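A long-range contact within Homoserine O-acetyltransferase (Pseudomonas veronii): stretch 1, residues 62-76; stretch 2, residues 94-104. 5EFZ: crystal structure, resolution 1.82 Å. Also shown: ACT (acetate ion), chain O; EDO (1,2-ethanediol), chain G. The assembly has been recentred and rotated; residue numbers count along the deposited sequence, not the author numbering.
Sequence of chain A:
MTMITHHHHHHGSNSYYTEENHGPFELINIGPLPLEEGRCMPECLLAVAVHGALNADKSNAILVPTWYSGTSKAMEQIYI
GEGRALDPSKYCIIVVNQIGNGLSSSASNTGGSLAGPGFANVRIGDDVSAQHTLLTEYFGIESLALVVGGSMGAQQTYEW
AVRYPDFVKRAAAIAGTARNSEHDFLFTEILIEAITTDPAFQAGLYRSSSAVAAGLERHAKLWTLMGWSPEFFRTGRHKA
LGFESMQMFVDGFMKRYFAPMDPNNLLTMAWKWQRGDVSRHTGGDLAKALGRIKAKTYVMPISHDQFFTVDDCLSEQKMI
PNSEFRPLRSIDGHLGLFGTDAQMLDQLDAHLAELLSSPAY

Stretch 1 (62-76) ILVPTWYSGTSKAME
Stretch 2 94-104: IVVNQIGNGLS

How do the two stretches meet at their beginnings? They run side by side as parallel strands, one running through Ile62, Leu63 and Val64, the other 94-96, with their N-to-C directions 25° apart and axes approaching to 4.7 Å. The backbones are extended (phi/psi -101/132 at Leu63, -124/101 at Val64, -106/118 at Val95), and in the register Leu63 CA lies 5.0 Å from Ile94 CA and Val64 CA 4.6 Å from Val95 CA. Ile94 N donates to Ile62 O (2.8 Å), Val64 N to Ile94 O (2.9 Å) and Val96 N to Val64 O (3.1 Å), the alternating ladder expected of parallel strands. Leu63, with chi1 t and chi2 p, shares a face of the sheet with Ile94 and Val96, and its CD1 packs 3.5 Å from Val96 CG2. Val64 and Val95, both t, point to the other face, where Val64 CB lies 4.0 Å from Val95 CG2.

What continues the pairing after the strands? Thr66 (phi/psi -105/165, chi1 p) directs its CA-to-CB bond toward stretch 2 and is held at two points by one residue. Gln98 N donates to Thr66 OG1 at 3.1 Å, while Gln98 NE2 donates to Thr66 O at 2.9 Å, almost straight at 176°; Gln98 (chi1 m, chi2 t, chi3 47°) thus uses both backbone and side chain. Water 1 bridges the backbones, accepting from Thr66 N at 2.8 Å and donating to Val96 O at 2.7 Å.

How does the chain turn back toward stretch 2? Trp67 to Gly70 form a type II turn, closed by Gly70 N donating to Trp67 O at 3.0 Å, with Ser69 at phi/psi 72/1. The side chains of Trp67 (chi1 p) and Tyr68 (chi1 t) start away from stretch 2, and Tyr68 N donates to acetate OXT at 2.8 Å. Gly70 O then accepts from Asn101 ND2 at 2.9 Å. Asn101 ends a second type II turn, Gln98 to Asn101, in which Gly100 has phi/psi 101/-7 and Asn101 N donates to Gln98 O at 3.1 Å. Water 2 adds a bridge, donating to Gly70 O at 3.2 Å and Asn101 O at 2.8 Å.

What fixes the start of the helix against stretch 2? Thr71 (chi1 p) is the N-cap, its OG1 accepting from Lys73 N at 3.2 Å, and its CB lies 3.7 Å from Leu103 CD1. Ser72 (phi/psi -60/-28, chi1 p) pairs reciprocally with Asn97 (chi1 m, chi2 -86°): Ser72 N donates to Asn97 OD1 at 2.8 Å, and Asn97 ND2 donates to Ser72 OG at 2.9 Å. Asn97 OD1 also accepts from Asn101 ND2 at 2.9 Å, so Asn101 ND2 joins this network to Gly70 O. Beside these polar bonds Val95 CG1 lies 3.5 Å from Ser72 CB and 4.0 Å from Met75 CB, so the start of the helix rests against Val95; Met75 itself is m, m, m, its end leading away.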

# COMPACT_ATOMS: atom_id res chain seq x y z
N ILE A 62 -29.73 12.16 -13.09
CA ILE A 62 -28.64 11.73 -12.20
C ILE A 62 -27.34 11.83 -13.01
O ILE A 62 -27.25 11.30 -14.11
CB ILE A 62 -28.82 10.29 -11.69
CG1 ILE A 62 -30.10 10.16 -10.86
CG2 ILE A 62 -27.54 9.82 -10.87
CD1 ILE A 62 -30.40 8.74 -10.40
N LEU A 63 -26.34 12.52 -12.46
CA LEU A 63 -25.06 12.67 -13.18
C LEU A 63 -24.07 11.69 -12.59
O LEU A 63 -23.94 11.61 -11.39
CB LEU A 63 -24.52 14.08 -13.05
CG LEU A 63 -23.11 14.31 -13.63
CD1 LEU A 63 -23.18 14.33 -15.13
CD2 LEU A 63 -22.60 15.64 -13.12
N VAL A 64 -23.38 10.95 -13.47
CA VAL A 64 -22.40 9.96 -13.04
C VAL A 64 -21.07 10.28 -13.72
O VAL A 64 -20.90 10.00 -14.91
CB VAL A 64 -22.85 8.54 -13.42
CG1 VAL A 64 -21.85 7.51 -12.87
CG2 VAL A 64 -24.27 8.25 -12.81
N PRO A 65 -20.13 10.91 -12.99
CA PRO A 65 -18.77 11.12 -13.53
C PRO A 65 -17.99 9.82 -13.55
O PRO A 65 -18.39 8.86 -12.90
CB PRO A 65 -18.11 12.10 -12.54
CG PRO A 65 -19.28 12.67 -11.71
CD PRO A 65 -20.28 11.51 -11.65
N THR A 66 -16.91 9.76 -14.31
CA THR A 66 -16.14 8.50 -14.41
C THR A 66 -14.86 8.61 -13.60
O THR A 66 -14.44 9.72 -13.19
CB THR A 66 -15.82 8.17 -15.90
OG1 THR A 66 -15.00 9.22 -16.43
CG2 THR A 66 -17.13 8.11 -16.77
N TRP A 67 -14.24 7.46 -13.34
CA TRP A 67 -13.12 7.41 -12.43
C TRP A 67 -11.80 7.25 -13.18
O TRP A 67 -11.77 7.26 -14.42
CB TRP A 67 -13.30 6.27 -11.41
CG TRP A 67 -13.58 4.91 -12.02
CD1 TRP A 67 -12.88 4.27 -13.01
CD2 TRP A 67 -14.62 4.00 -11.61
NE1 TRP A 67 -13.43 3.03 -13.27
CE2 TRP A 67 -14.51 2.84 -12.43
CE3 TRP A 67 -15.64 4.06 -10.65
CZ2 TRP A 67 -15.37 1.75 -12.30
CZ3 TRP A 67 -16.51 2.98 -10.53
CH2 TRP A 67 -16.37 1.84 -11.34
N TYR A 68 -10.72 7.13 -12.42
CA TYR A 68 -9.39 7.02 -13.00
C TYR A 68 -9.28 5.80 -13.92
O TYR A 68 -9.58 4.71 -13.49
CB TYR A 68 -8.33 6.92 -11.90
CG TYR A 68 -6.94 6.65 -12.47
CD1 TYR A 68 -6.15 7.70 -12.95
CD2 TYR A 68 -6.43 5.35 -12.54
CE1 TYR A 68 -4.87 7.45 -13.49
CE2 TYR A 68 -5.14 5.09 -13.08
CZ TYR A 68 -4.39 6.15 -13.55
OH TYR A 68 -3.16 5.89 -14.08
N SER A 69 -8.82 6.01 -15.17
CA SER A 69 -8.62 4.97 -16.19
C SER A 69 -9.94 4.42 -16.74
O SER A 69 -9.94 3.57 -17.63
CB SER A 69 -7.73 3.80 -15.67
OG SER A 69 -8.47 2.92 -14.82
N GLY A 70 -11.05 4.95 -16.26
CA GLY A 70 -12.35 4.40 -16.58
C GLY A 70 -13.11 5.17 -17.65
O GLY A 70 -12.72 6.28 -18.07
N THR A 71 -14.18 4.55 -18.13
CA THR A 71 -15.05 5.20 -19.09
C THR A 71 -16.50 5.00 -18.66
O THR A 71 -16.80 4.32 -17.67
CB THR A 71 -14.90 4.63 -20.52
OG1 THR A 71 -15.40 3.28 -20.54
CG2 THR A 71 -13.41 4.67 -21.02
N SER A 72 -17.39 5.62 -19.41
CA SER A 72 -18.81 5.50 -19.12
C SER A 72 -19.28 4.03 -19.19
O SER A 72 -20.24 3.65 -18.52
CB SER A 72 -19.64 6.37 -20.10
OG SER A 72 -19.15 6.25 -21.43
N LYS A 73 -18.60 3.21 -20.00
CA LYS A 73 -18.99 1.82 -20.17
C LYS A 73 -18.97 1.08 -18.84
O LYS A 73 -19.89 0.31 -18.53
CB LYS A 73 -18.07 1.09 -21.15
CG LYS A 73 -18.68 -0.21 -21.66
CD LYS A 73 -20.01 0.17 -22.29
CE LYS A 73 -20.75 -1.00 -22.89
NZ LYS A 73 -22.02 -0.51 -23.52
N ALA A 74 -17.92 1.32 -18.05
CA ALA A 74 -17.81 0.69 -16.74
C ALA A 74 -18.96 1.09 -15.80
O ALA A 74 -19.47 0.23 -15.10
CB ALA A 74 -16.48 1.03 -16.07
N MET A 75 -19.32 2.37 -15.76
CA MET A 75 -20.38 2.80 -14.85
C MET A 75 -21.68 2.13 -15.26
O MET A 75 -22.50 1.73 -14.41
CB MET A 75 -20.54 4.32 -14.85
CG MET A 75 -19.24 5.08 -14.57
SD MET A 75 -18.46 4.43 -13.06
CE MET A 75 -19.67 4.91 -11.83
N GLU A 76 -21.88 2.02 -16.57
CA GLU A 76 -23.08 1.38 -17.08
C GLU A 76 -23.16 -0.10 -16.72
O GLU A 76 -24.18 -0.56 -16.21
CB GLU A 76 -23.14 1.53 -18.60
CG GLU A 76 -24.32 0.83 -19.20
CD GLU A 76 -24.24 0.74 -20.70
OE1 GLU A 76 -23.18 1.09 -21.27
OE2 GLU A 76 -25.24 0.33 -21.31
N ILE A 94 -27.01 10.22 -16.67
CA ILE A 94 -26.15 10.85 -17.66
C ILE A 94 -24.73 10.61 -17.22
O ILE A 94 -24.33 11.16 -16.20
CB ILE A 94 -26.46 12.36 -17.77
CG1 ILE A 94 -27.95 12.55 -18.13
CG2 ILE A 94 -25.50 13.04 -18.78
CD1 ILE A 94 -28.42 14.00 -18.16
N VAL A 95 -23.99 9.81 -17.99
CA VAL A 95 -22.65 9.41 -17.59
C VAL A 95 -21.65 10.18 -18.46
O VAL A 95 -21.66 10.06 -19.69
CB VAL A 95 -22.44 7.91 -17.77
CG1 VAL A 95 -21.06 7.51 -17.16
CG2 VAL A 95 -23.62 7.14 -17.12
N VAL A 96 -20.82 11.00 -17.82
CA VAL A 96 -19.96 11.92 -18.56
C VAL A 96 -18.51 11.53 -18.36
O VAL A 96 -18.02 11.49 -17.23
CB VAL A 96 -20.20 13.37 -18.14
CG1 VAL A 96 -19.30 14.35 -18.98
CG2 VAL A 96 -21.72 13.74 -18.25
N ASN A 97 -17.84 11.25 -19.46
CA ASN A 97 -16.43 10.86 -19.43
C ASN A 97 -15.49 12.02 -19.10
O ASN A 97 -15.60 13.12 -19.66
CB ASN A 97 -16.04 10.25 -20.78
CG ASN A 97 -16.68 8.88 -21.00
OD1 ASN A 97 -16.12 7.86 -20.57
ND2 ASN A 97 -17.84 8.84 -21.68
N GLN A 98 -14.57 11.76 -18.18
CA GLN A 98 -13.54 12.73 -17.82
C GLN A 98 -12.82 13.28 -19.02
O GLN A 98 -12.45 12.52 -19.93
CB GLN A 98 -12.50 12.09 -16.91
CG GLN A 98 -12.83 12.09 -15.43
CD GLN A 98 -11.58 11.65 -14.66
OE1 GLN A 98 -10.47 12.14 -14.92
NE2 GLN A 98 -11.74 10.69 -13.76
N ILE A 99 -12.57 14.58 -19.01
CA ILE A 99 -11.57 15.16 -19.91
C ILE A 99 -10.27 14.44 -19.68
O ILE A 99 -9.78 14.36 -18.54
CB ILE A 99 -11.40 16.67 -19.64
CG1 ILE A 99 -12.75 17.39 -19.88
CG2 ILE A 99 -10.30 17.27 -20.55
CD1 ILE A 99 -12.76 18.84 -19.39
N GLY A 100 -9.66 13.92 -20.74
CA GLY A 100 -8.39 13.23 -20.58
C GLY A 100 -8.51 11.71 -20.57
O GLY A 100 -7.49 11.02 -20.57
N ASN A 101 -9.73 11.18 -20.58
CA ASN A 101 -9.88 9.73 -20.43
C ASN A 101 -9.85 8.94 -21.74
O ASN A 101 -10.06 7.72 -21.73
CB ASN A 101 -11.19 9.39 -19.66
CG ASN A 101 -12.41 9.19 -20.58
OD1 ASN A 101 -12.60 9.88 -21.60
ND2 ASN A 101 -13.28 8.26 -20.18
N GLY A 102 -9.59 9.64 -22.85
CA GLY A 102 -9.51 9.01 -24.17
C GLY A 102 -10.78 9.02 -25.01
O GLY A 102 -10.73 8.83 -26.23
N LEU A 103 -11.93 9.24 -24.36
CA LEU A 103 -13.21 9.36 -25.08
C LEU A 103 -13.59 10.83 -25.23
O LEU A 103 -13.82 11.31 -26.34
CB LEU A 103 -14.32 8.59 -24.36
CG LEU A 103 -14.11 7.06 -24.31
CD1 LEU A 103 -15.34 6.40 -23.75
CD2 LEU A 103 -13.75 6.49 -25.69
N SER A 104 -13.66 11.55 -24.11
CA SER A 104 -13.74 13.00 -24.16
C SER A 104 -12.39 13.55 -24.69
O SER A 104 -11.43 12.80 -24.84
CB SER A 104 -14.05 13.58 -22.78
OG SER A 104 -15.36 13.18 -22.35
C ACT O . -10.18 5.48 -9.34
O ACT O . -9.59 5.34 -8.23
OXT ACT O . -10.56 6.66 -9.65
CH3 ACT O . -10.42 4.31 -10.22
C1 EDO G . -12.17 8.46 -29.46
O1 EDO G . -13.50 7.92 -29.53
C2 EDO G . -12.22 9.98 -29.59
O2 EDO G . -13.29 10.49 -28.79
O HOH W 1 -16.11 12.25 -15.43
O HOH W 2 -9.83 6.13 -19.48